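Local coordinates for Lmo0181 protein (Listeria monocytogenes serovar 1/2a, PDB 5F7V), which binds cycloalternan, a cyclic alpha-glucan, as the substrate-binding lipoprotein of a probable ABC transporter, at residues A[179-182]-A[183-187]; A[211-214]-A[215-219]; A[366-369]-A[370-374]; A[356-359]-A[360-363]. All coordinates share one frame; numbering follows the deposited sequence.

Contact 1 (A[179-182]-A[183-187]). With GLC (alpha-D-glucopyranose), chain B.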
loop_
_atom_site.group_PDB
_atom_site.type_symbol
_atom_site.label_atom_id
_atom_site.label_comp_id
_atom_site.label_asym_id
_atom_site.label_seq_id
_atom_site.Cartn_x
_atom_site.Cartn_y
_atom_site.Cartn_z
ATOM N N MET A 179 2.561 10.837 5.093
ATOM C CA MET A 179 3.895 10.265 5.231
ATOM C C MET A 179 4.105 9.126 4.254
ATOM O O MET A 179 5.182 9.006 3.666
ATOM C CB MET A 179 4.128 9.822 6.689
ATOM C CG MET A 179 5.467 9.135 6.861
ATOM S SD MET A 179 6.889 10.245 6.616
ATOM C CE MET A 179 7.333 10.491 8.318
ATOM N N ASN A 180 3.105 8.260 4.085
ATOM C CA ASN A 180 3.297 7.103 3.195
ATOM C C ASN A 180 3.498 7.540 1.767
ATOM O O ASN A 180 4.353 6.991 1.064
ATOM C CB ASN A 180 2.117 6.137 3.262
ATOM C CG ASN A 180 2.496 4.772 3.768
ATOM O OD1 ASN A 180 3.314 4.631 4.694
ATOM N ND2 ASN A 180 1.910 3.752 3.159
ATOM N N GLU A 181 2.773 8.572 1.343
ATOM C CA GLU A 181 2.972 9.049 -0.029
ATOM C C GLU A 181 4.299 9.791 -0.145
ATOM O O GLU A 181 4.984 9.763 -1.165
ATOM C CB GLU A 181 1.818 9.951 -0.435
ATOM C CG GLU A 181 1.748 10.186 -1.938
ATOM C CD GLU A 181 1.244 8.993 -2.732
ATOM O OE1 GLU A 181 0.786 7.954 -2.157
ATOM O OE2 GLU A 181 1.272 9.120 -3.986
ATOM N N PHE A 182 4.634 10.503 0.928
ATOM C CA PHE A 182 5.773 11.432 0.853
ATOM C C PHE A 182 7.107 10.754 0.779
ATOM O O PHE A 182 7.991 11.323 0.155
ATOM C CB PHE A 182 5.740 12.348 2.059
ATOM C CG PHE A 182 6.698 13.500 1.914
ATOM C CD1 PHE A 182 6.522 14.415 0.880
ATOM C CD2 PHE A 182 7.772 13.665 2.753
ATOM C CE1 PHE A 182 7.380 15.473 0.692
ATOM C CE2 PHE A 182 8.641 14.722 2.570
ATOM C CZ PHE A 182 8.446 15.607 1.530
ATOM N N TYR A 183 7.298 9.573 1.361
ATOM C CA TYR A 183 8.656 9.017 1.208
ATOM C C TYR A 183 8.915 8.731 -0.270
ATOM O O TYR A 183 10.045 8.803 -0.736
ATOM C CB TYR A 183 8.957 7.818 2.102
ATOM C CG TYR A 183 8.216 6.522 1.858
ATOM C CD1 TYR A 183 8.636 5.628 0.903
ATOM C CD2 TYR A 183 7.099 6.170 2.597
ATOM C CE1 TYR A 183 8.007 4.412 0.713
ATOM C CE2 TYR A 183 6.455 4.968 2.431
ATOM C CZ TYR A 183 6.908 4.113 1.470
ATOM O OH TYR A 183 6.284 2.901 1.321
ATOM N N LYS A 184 7.872 8.369 -1.017
ATOM C CA LYS A 184 7.984 8.214 -2.477
ATOM C C LYS A 184 8.175 9.537 -3.204
ATOM O O LYS A 184 9.056 9.659 -4.039
ATOM C CB LYS A 184 6.751 7.494 -2.967
ATOM C CG LYS A 184 6.664 7.393 -4.472
ATOM C CD LYS A 184 5.346 6.851 -4.989
ATOM C CE LYS A 184 4.146 7.742 -4.674
ATOM N NZ LYS A 184 2.880 7.053 -5.039
ATOM N N VAL A 185 7.315 10.509 -2.939
ATOM C CA VAL A 185 7.390 11.795 -3.649
ATOM C C VAL A 185 8.696 12.524 -3.334
ATOM O O VAL A 185 9.301 13.127 -4.223
ATOM C CB VAL A 185 6.124 12.651 -3.372
ATOM C CG1 VAL A 185 6.229 13.971 -4.087
ATOM C CG2 VAL A 185 4.908 11.894 -3.892
ATOM N N ALA A 186 9.158 12.421 -2.088
ATOM C CA ALA A 186 10.513 12.939 -1.760
ATOM C C ALA A 186 11.589 12.280 -2.607
ATOM O O ALA A 186 12.445 12.966 -3.176
ATOM C CB ALA A 186 10.798 12.727 -0.286
ATOM N N ALA A 187 11.491 10.957 -2.751
ATOM C CA ALA A 187 12.474 10.249 -3.583
ATOM C C ALA A 187 12.409 10.640 -5.035
ATOM O O ALA A 187 13.429 10.613 -5.723
ATOM C CB ALA A 187 12.264 8.749 -3.426
HETATM C C1 GLC B . -1.580 3.632 2.188
HETATM C C2 GLC B . -2.936 4.297 1.993
HETATM C C3 GLC B . -3.287 4.284 0.505
HETATM C C4 GLC B . -2.182 4.969 -0.278
HETATM C C5 GLC B . -0.796 4.413 0.082
HETATM C C6 GLC B . 0.370 5.232 -0.476
HETATM O O2 GLC B . -3.950 3.638 2.772
HETATM O O3 GLC B . -4.525 4.997 0.375
HETATM O O4 GLC B . -2.362 4.756 -1.688
HETATM O O5 GLC B . -0.564 4.345 1.490
HETATM O O6 GLC B . 0.277 6.561 0.028
#
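Glu181 and Lys184 pair their charged ends one turn apart on the short helix 179-187, whose first turn lines the glycan pocket of this periplasmic-binding-protein fold. The salt bridge runs from Lys184 NZ to Glu181 OE2 (2.8 Å). Glu181 CG lies anti to the backbone N (chi1 -165°) and the chain bends at the next bond, which lays the carboxylate alongside the lysine; NZ then meets OE2 from above the carboxylate plane. Lys184 NZ also forms a salt bridge with Glu270, its strongest polar partner, so the ammonium is shared between two acids.

Of the 18 pocket residues, this helix supplies Asn180 and Glu181. Glu181 OE1 accepts a hydrogen bond from O6 of the glucose at 2.6 Å, while Asn180 ND2 donates to the ring oxygen O5 at 3.0 Å. A carboxylate suits a hydroxyl and an amide N-H suits an ether oxygen. The Asn180 amide is held in turn by Trp361 NE1 at OD1 and by Glu77 at ND2, which is consistent with one settled orientation of the amide.

Backbone bonds of the helical i to i+4 kind, among them Val185 N to Glu181 O, keep the turn rigid beneath these groups.

Ring contacts form a further group. The Tyr183 ring stands almost perpendicular to the Asn180 amide, with OD1 at its edge. Phe182 faces helix 206-220, and its ring receives a CH-pi contact: Ala186, whose side chain is a single methyl, sets CB over one face, 4.2 Å from the centroid and 16° off the normal.

Contact 2 (A[211-214]-A[215-219])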
loop_
_atom_site.group_PDB
_atom_site.type_symbol
_atom_site.label_atom_id
_atom_site.label_comp_id
_atom_site.label_asym_id
_atom_site.label_seq_id
_atom_site.Cartn_x
_atom_site.Cartn_y
_atom_site.Cartn_z
ATOM N N ALA A 211 9.361 19.070 -2.892
ATOM C CA ALA A 211 8.479 17.928 -3.172
ATOM C C ALA A 211 7.134 18.071 -2.488
ATOM O O ALA A 211 6.080 17.818 -3.075
ATOM C CB ALA A 211 9.128 16.604 -2.792
ATOM N N LEU A 212 7.171 18.450 -1.210
ATOM C CA LEU A 212 5.909 18.663 -0.494
ATOM C C LEU A 212 5.123 19.817 -1.050
ATOM O O LEU A 212 3.898 19.689 -1.174
ATOM C CB LEU A 212 6.172 18.867 0.987
ATOM C CG LEU A 212 4.918 19.071 1.886
ATOM C CD1 LEU A 212 4.010 17.882 1.849
ATOM C CD2 LEU A 212 5.367 19.307 3.311
ATOM N N THR A 213 5.819 20.889 -1.393
ATOM C CA THR A 213 5.168 22.036 -2.004
ATOM C C THR A 213 4.521 21.672 -3.328
ATOM O O THR A 213 3.402 22.167 -3.638
ATOM C CB THR A 213 6.159 23.199 -2.147
ATOM O OG1 THR A 213 6.696 23.488 -0.852
ATOM C CG2 THR A 213 5.493 24.458 -2.749
ATOM N N HIS A 214 5.130 20.787 -4.102
ATOM C CA HIS A 214 4.533 20.300 -5.332
ATOM C C HIS A 214 3.162 19.682 -5.031
ATOM O O HIS A 214 2.199 19.929 -5.762
ATOM C CB HIS A 214 5.539 19.355 -6.002
ATOM C CG HIS A 214 4.920 18.224 -6.756
ATOM N ND1 HIS A 214 4.305 18.307 -8.002
ATOM C CD2 HIS A 214 4.908 16.920 -6.404
ATOM C CE1 HIS A 214 3.915 17.096 -8.344
ATOM N NE2 HIS A 214 4.274 16.253 -7.407
ATOM N N LEU A 215 3.065 18.856 -3.990
ATOM C CA LEU A 215 1.774 18.260 -3.585
ATOM C C LEU A 215 0.802 19.296 -3.017
ATOM O O LEU A 215 -0.367 19.356 -3.420
ATOM C CB LEU A 215 1.952 17.150 -2.560
ATOM C CG LEU A 215 2.794 15.961 -3.054
ATOM C CD1 LEU A 215 3.019 15.019 -1.889
ATOM C CD2 LEU A 215 2.171 15.261 -4.242
ATOM N N THR A 216 1.252 20.129 -2.076
ATOM C CA THR A 216 0.280 20.988 -1.386
ATOM C C THR A 216 -0.203 22.118 -2.269
ATOM O O THR A 216 -1.381 22.501 -2.148
ATOM C CB THR A 216 0.832 21.498 -0.057
ATOM O OG1 THR A 216 1.993 22.284 -0.285
ATOM C CG2 THR A 216 1.186 20.366 0.899
ATOM N N ASN A 217 0.644 22.618 -3.170
ATOM C CA ASN A 217 0.179 23.689 -4.045
ATOM C C ASN A 217 -0.931 23.227 -4.961
ATOM O O ASN A 217 -1.767 24.069 -5.350
ATOM C CB ASN A 217 1.324 24.199 -4.913
ATOM C CG ASN A 217 2.184 25.251 -4.269
ATOM O OD1 ASN A 217 1.879 25.735 -3.202
ATOM N ND2 ASN A 217 3.221 25.647 -4.975
ATOM N N GLU A 218 -0.982 21.947 -5.321
ATOM C CA GLU A 218 -2.108 21.469 -6.133
ATOM C C GLU A 218 -3.429 21.651 -5.436
ATOM O O GLU A 218 -4.470 21.899 -6.058
ATOM C CB GLU A 218 -1.915 19.998 -6.450
ATOM C CG GLU A 218 -0.772 19.817 -7.419
ATOM C CD GLU A 218 -0.644 18.436 -7.989
ATOM O OE1 GLU A 218 -0.958 17.477 -7.255
ATOM O OE2 GLU A 218 -0.158 18.377 -9.154
ATOM N N VAL A 219 -3.422 21.564 -4.113
ATOM C CA VAL A 219 -4.648 21.760 -3.341
ATOM C C VAL A 219 -4.878 23.237 -3.031
ATOM O O VAL A 219 -6.005 23.725 -3.195
ATOM C CB VAL A 219 -4.581 20.968 -2.012
ATOM C CG1 VAL A 219 -5.724 21.345 -1.074
ATOM C CG2 VAL A 219 -4.546 19.487 -2.339
#
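Leu212 and Thr216 meet on the tightly packed side of helix 206-220, methyl against methyl, with Leu212 CD1 3.9 Å from Thr216 CG2. One turn of alpha-helix separates them, and Thr216 N donates to Leu212 O at 2.8 Å. Leucine gives this buried flank its bulk, and threonine adds a methyl without needing much room. The Leu212 chain leaves with CG anti to the backbone N (chi1 -179°), which brings CD1 within contact of Thr216.

Leu215 adds a second apolar point: its CD2 reaches CD2 of the neighbouring His214 ring at 3.9 Å. That imidazole is held from beyond this turn, because ND1 is hydrogen-bonded to Glu157 and the ring stacks on Trp153. Glu218 rests its CG 3.4 Å from His214 O, an aliphatic stretch of an acidic side chain laid against a backbone carbonyl.

Thr213 and Asn217 form the less buried side. They lie side by side and point the same way, Thr213 CG2 being 3.4 Å from Asn217 ND2, and both remain partly exposed. No side-chain hydrogen bond joins them; Thr213 OG1 instead turns back to Val209 O, while Asn217 N completes the helical bond to Thr213 O at 2.8 Å. Short polar residues suit such a boundary.

Four helices pack against this one. Helix 153-163 meets it through Trp153 and Glu157. Leu212 touches Phe182 of helix 179-187, Phe372 of helix 361-376 and Leu386 of helix 382-397; Leu215 packs on Val185, and Thr216 meets Val375, Leu376 and Pro382.

Contact 3 (A[366-369]-A[370-374])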
loop_
_atom_site.group_PDB
_atom_site.type_symbol
_atom_site.label_atom_id
_atom_site.label_comp_id
_atom_site.label_asym_id
_atom_site.label_seq_id
_atom_site.Cartn_x
_atom_site.Cartn_y
_atom_site.Cartn_z
ATOM N N ASP A 366 1.348 9.288 11.960
ATOM C CA ASP A 366 0.207 10.028 12.459
ATOM C C ASP A 366 0.565 11.496 12.694
ATOM O O ASP A 366 -0.218 12.403 12.353
ATOM C CB ASP A 366 -0.326 9.408 13.745
ATOM C CG ASP A 366 -1.020 8.080 13.532
ATOM O OD1 ASP A 366 -1.415 7.673 12.433
ATOM O OD2 ASP A 366 -1.169 7.398 14.560
ATOM N N TYR A 367 1.717 11.727 13.322
ATOM C CA TYR A 367 2.113 13.125 13.600
ATOM C C TYR A 367 2.336 13.915 12.315
ATOM O O TYR A 367 1.802 14.992 12.115
ATOM C CB TYR A 367 3.375 13.170 14.465
ATOM C CG TYR A 367 3.803 14.582 14.750
ATOM C CD1 TYR A 367 3.263 15.282 15.821
ATOM C CD2 TYR A 367 4.669 15.273 13.913
ATOM C CE1 TYR A 367 3.639 16.604 16.069
ATOM C CE2 TYR A 367 5.032 16.579 14.142
ATOM C CZ TYR A 367 4.503 17.254 15.206
ATOM O OH TYR A 367 4.858 18.583 15.441
ATOM N N THR A 368 3.105 13.335 11.407
ATOM C CA THR A 368 3.420 13.985 10.149
ATOM C C THR A 368 2.156 14.223 9.353
ATOM O O THR A 368 2.014 15.278 8.729
ATOM C CB THR A 368 4.421 13.155 9.339
ATOM O OG1 THR A 368 5.651 13.173 10.078
ATOM C CG2 THR A 368 4.694 13.685 7.971
ATOM N N ASN A 369 1.231 13.264 9.358
ATOM C CA ASN A 369 -0.002 13.428 8.604
ATOM C C ASN A 369 -0.823 14.580 9.133
ATOM O O ASN A 369 -1.438 15.321 8.370
ATOM C CB ASN A 369 -0.832 12.143 8.593
ATOM C CG ASN A 369 -0.200 11.070 7.751
ATOM O OD1 ASN A 369 0.654 11.382 6.941
ATOM N ND2 ASN A 369 -0.608 9.844 7.908
ATOM N N SER A 370 -0.814 14.770 10.449
ATOM C CA SER A 370 -1.527 15.913 11.029
ATOM C C SER A 370 -0.851 17.215 10.551
ATOM O O SER A 370 -1.553 18.157 10.187
ATOM C CB SER A 370 -1.531 15.808 12.553
ATOM O OG SER A 370 -2.044 16.980 13.162
ATOM N N GLU A 371 0.480 17.278 10.542
ATOM C CA GLU A 371 1.181 18.481 10.071
ATOM C C GLU A 371 0.864 18.756 8.610
ATOM O O GLU A 371 0.684 19.903 8.227
ATOM C CB GLU A 371 2.685 18.345 10.276
ATOM C CG GLU A 371 3.067 18.363 11.751
ATOM C CD GLU A 371 2.608 19.588 12.515
ATOM O OE1 GLU A 371 2.974 20.693 12.040
ATOM O OE2 GLU A 371 1.848 19.497 13.509
ATOM N N PHE A 372 0.826 17.720 7.777
ATOM C CA PHE A 372 0.525 17.904 6.372
ATOM C C PHE A 372 -0.911 18.376 6.167
ATOM O O PHE A 372 -1.145 19.257 5.345
ATOM C CB PHE A 372 0.783 16.627 5.585
ATOM C CG PHE A 372 2.222 16.252 5.407
ATOM C CD1 PHE A 372 3.298 17.022 5.855
ATOM C CD2 PHE A 372 2.520 15.062 4.762
ATOM C CE1 PHE A 372 4.599 16.634 5.653
ATOM C CE2 PHE A 372 3.818 14.652 4.579
ATOM C CZ PHE A 372 4.866 15.448 5.014
ATOM N N GLU A 373 -1.860 17.832 6.911
ATOM C CA GLU A 373 -3.236 18.272 6.832
ATOM C C GLU A 373 -3.345 19.759 7.145
ATOM O O GLU A 373 -4.101 20.509 6.524
ATOM C CB GLU A 373 -4.109 17.423 7.769
ATOM C CG GLU A 373 -5.584 17.687 7.578
ATOM C CD GLU A 373 -6.216 16.865 6.497
ATOM O OE1 GLU A 373 -5.499 16.304 5.633
ATOM O OE2 GLU A 373 -7.484 16.813 6.560
ATOM N N LYS A 374 -2.591 20.216 8.129
ATOM C CA LYS A 374 -2.625 21.638 8.470
ATOM C C LYS A 374 -2.170 22.465 7.277
ATOM O O LYS A 374 -2.687 23.565 7.091
ATOM C CB LYS A 374 -1.746 21.981 9.678
ATOM C CG LYS A 374 -2.269 21.487 11.014
ATOM C CD LYS A 374 -1.259 21.728 12.117
ATOM C CE LYS A 374 -1.592 21.025 13.407
ATOM N NZ LYS A 374 -0.518 21.300 14.392
HETATM O O HOH W 1 3.110 20.030 16.650
#
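Thr368 sets its methyl over one face of the Phe372 ring, one turn further along helix 361-376. CG2 lies 3.7 Å from the ring centroid and 21° off the normal, a CH-pi contact displaced toward the rim near CZ. Beta-branched threonine suits the place: CG2, anti to the backbone N, reaches the ring, while OG1 stays near the backbone with weak hydrogen bonds to Ile364 O and Ser389. Between the same two residues Phe372 N donates to Thr368 O at 2.9 Å.

On another flank Tyr367 crosses Glu371. Tyr367 CE2 is 3.6 Å from Glu371 CG, and the ring and carboxylate planes differ by only 15°. A water joins the polar ends: it lies 2.6 Å from Tyr367 OH and donates a weak bond to Glu371 OE2. Lys374 NZ forms a salt bridge with that same oxygen at 3.1 Å, on its syn side but tilted 26° out of the carboxylate plane.

Farther out, Asn388 of helix 382-397 holds Glu371 OE1, and Phe182 meets Phe372 edge to face. Asn369 OD1 receives Met179 N from the start of helix 179-187.

Both carboxylate oxygens of Glu371 are thus engaged, and the nearby ammonium would probably favour its ionised form.

Contact 4 (A[356-359]-A[360-363])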
loop_
_atom_site.group_PDB
_atom_site.type_symbol
_atom_site.label_atom_id
_atom_site.label_comp_id
_atom_site.label_asym_id
_atom_site.label_seq_id
_atom_site.Cartn_x
_atom_site.Cartn_y
_atom_site.Cartn_z
ATOM N N PRO A 356 10.452 2.770 4.637
ATOM C CA PRO A 356 11.375 2.751 5.763
ATOM C C PRO A 356 10.925 1.689 6.776
ATOM O O PRO A 356 9.730 1.548 7.034
ATOM C CB PRO A 356 11.267 4.167 6.305
ATOM C CG PRO A 356 10.764 4.962 5.214
ATOM C CD PRO A 356 9.796 4.079 4.499
ATOM N N VAL A 357 11.878 0.994 7.373
ATOM C CA VAL A 357 11.603 -0.086 8.334
ATOM C C VAL A 357 12.007 0.377 9.734
ATOM O O VAL A 357 13.179 0.310 10.087
ATOM C CB VAL A 357 12.302 -1.393 7.900
ATOM C CG1 VAL A 357 12.106 -2.517 8.903
ATOM C CG2 VAL A 357 11.754 -1.811 6.521
ATOM N N VAL A 358 11.024 0.882 10.465
ATOM C CA VAL A 358 11.249 1.438 11.804
ATOM C C VAL A 358 10.074 1.054 12.675
ATOM O O VAL A 358 8.921 1.051 12.233
ATOM C CB VAL A 358 11.456 2.959 11.751
ATOM C CG1 VAL A 358 12.709 3.298 10.953
ATOM C CG2 VAL A 358 10.271 3.702 11.167
ATOM N N LYS A 359 10.326 0.750 13.939
ATOM C CA LYS A 359 9.259 0.335 14.848
ATOM C C LYS A 359 8.197 1.401 15.110
ATOM O O LYS A 359 7.083 1.018 15.440
ATOM C CB LYS A 359 9.827 -0.182 16.166
ATOM C CG LYS A 359 10.407 0.879 17.072
ATOM C CD LYS A 359 10.690 0.300 18.451
ATOM C CE LYS A 359 11.226 1.407 19.342
ATOM N NZ LYS A 359 11.757 0.813 20.586
ATOM N N ASP A 360 8.513 2.682 14.925
ATOM C CA ASP A 360 7.594 3.763 15.256
ATOM C C ASP A 360 6.923 4.317 14.008
ATOM O O ASP A 360 6.400 5.406 14.088
ATOM C CB ASP A 360 8.339 4.883 15.981
ATOM C CG ASP A 360 8.903 4.459 17.312
ATOM O OD1 ASP A 360 8.117 3.889 18.107
ATOM O OD2 ASP A 360 10.125 4.693 17.529
ATOM N N TRP A 361 6.876 3.582 12.905
ATOM C CA TRP A 361 6.371 4.149 11.663
ATOM C C TRP A 361 4.963 4.699 11.766
ATOM O O TRP A 361 4.715 5.829 11.336
ATOM C CB TRP A 361 6.392 3.103 10.555
ATOM C CG TRP A 361 5.955 3.653 9.223
ATOM C CD1 TRP A 361 4.821 3.370 8.541
ATOM C CD2 TRP A 361 6.672 4.592 8.434
ATOM N NE1 TRP A 361 4.805 4.065 7.366
ATOM C CE2 TRP A 361 5.939 4.822 7.249
ATOM C CE3 TRP A 361 7.874 5.277 8.594
ATOM C CZ2 TRP A 361 6.369 5.682 6.252
ATOM C CZ3 TRP A 361 8.289 6.158 7.615
ATOM C CH2 TRP A 361 7.545 6.340 6.425
ATOM N N ASN A 362 4.022 3.932 12.308
ATOM C CA ASN A 362 2.651 4.417 12.355
ATOM C C ASN A 362 2.501 5.644 13.259
ATOM O O ASN A 362 1.752 6.570 12.909
ATOM C CB ASN A 362 1.683 3.273 12.677
ATOM C CG ASN A 362 1.513 2.264 11.525
ATOM O OD1 ASN A 362 1.766 2.533 10.336
ATOM N ND2 ASN A 362 1.077 1.049 11.886
ATOM N N LYS A 363 3.248 5.690 14.351
ATOM C CA LYS A 363 3.214 6.810 15.272
ATOM C C LYS A 363 3.787 8.074 14.622
ATOM O O LYS A 363 3.182 9.161 14.675
ATOM C CB LYS A 363 4.009 6.422 16.514
ATOM C CG LYS A 363 3.920 7.503 17.540
ATOM C CD LYS A 363 5.025 7.474 18.563
ATOM C CE LYS A 363 5.208 6.142 19.224
ATOM N NZ LYS A 363 5.349 6.460 20.671
HETATM O O HOH W 2 4.240 3.003 15.491
#
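Pro356 packs against the Trp361 indole in a local, mostly apolar contact where the loop after strand 352-353 turns into helix 361-376. Pro356 CG comes within 3.6 Å of Trp361 CZ3, and its CD makes an off-centre CH-pi contact, 4.2 Å from the centroid of the six-membered ring. Proline suits the place because its rigid ring presents several C-H groups to an aromatic surface. Val358 adds a methyl at the indole's edge, with CG2 3.9 Å from Trp361 CE3.

The chain reverses through a type I beta turn from Val358 to Trp361, closed by a weak hydrogen bond of 3.3 Å from Trp361 N to Val358 O. Asp360 holds the N-cap position, though its side chain makes no capping bond. A water accepts from Lys363 N at 3.1 Å and donates weakly to Lys359 O, bridging the turn and the first helical turn.

Trp361 CG is anti to the backbone N (chi1 -177°), which carries the indole back beside Pro356 and toward helix 179-187.

The indole thus rests against hydrocarbon from Pro356 and Val358 while its single N-H is spent on Asn180 OD1, consistent with Trp361 acting, with Glu77, as a second-shell residue that orients the Asn180 amide.

Following the chain, contact 1 comes first on helix 179-187, then contact 2 on helix 206-220, contact 4 at the start of helix 361-376 and contact 3 further along it. Each closes only a local turn; they run in series and none nests in or crosses another. Contact 1 is the hub. It touches contact 2 through Phe182 and Val185, contact 3 through Met179 CE on Thr368 OG1, and contact 4 through Tyr183 and Pro356. Contacts 2 and 3 meet where Leu212 CD2 packs on Phe372 CE1 at 3.6 Å, whereas contacts 2 and 4 stay about 13 Å apart at their nearest atoms. Helices 206-220 and 361-376 are thereby tied to helix 179-187, which lines the glycan pocket.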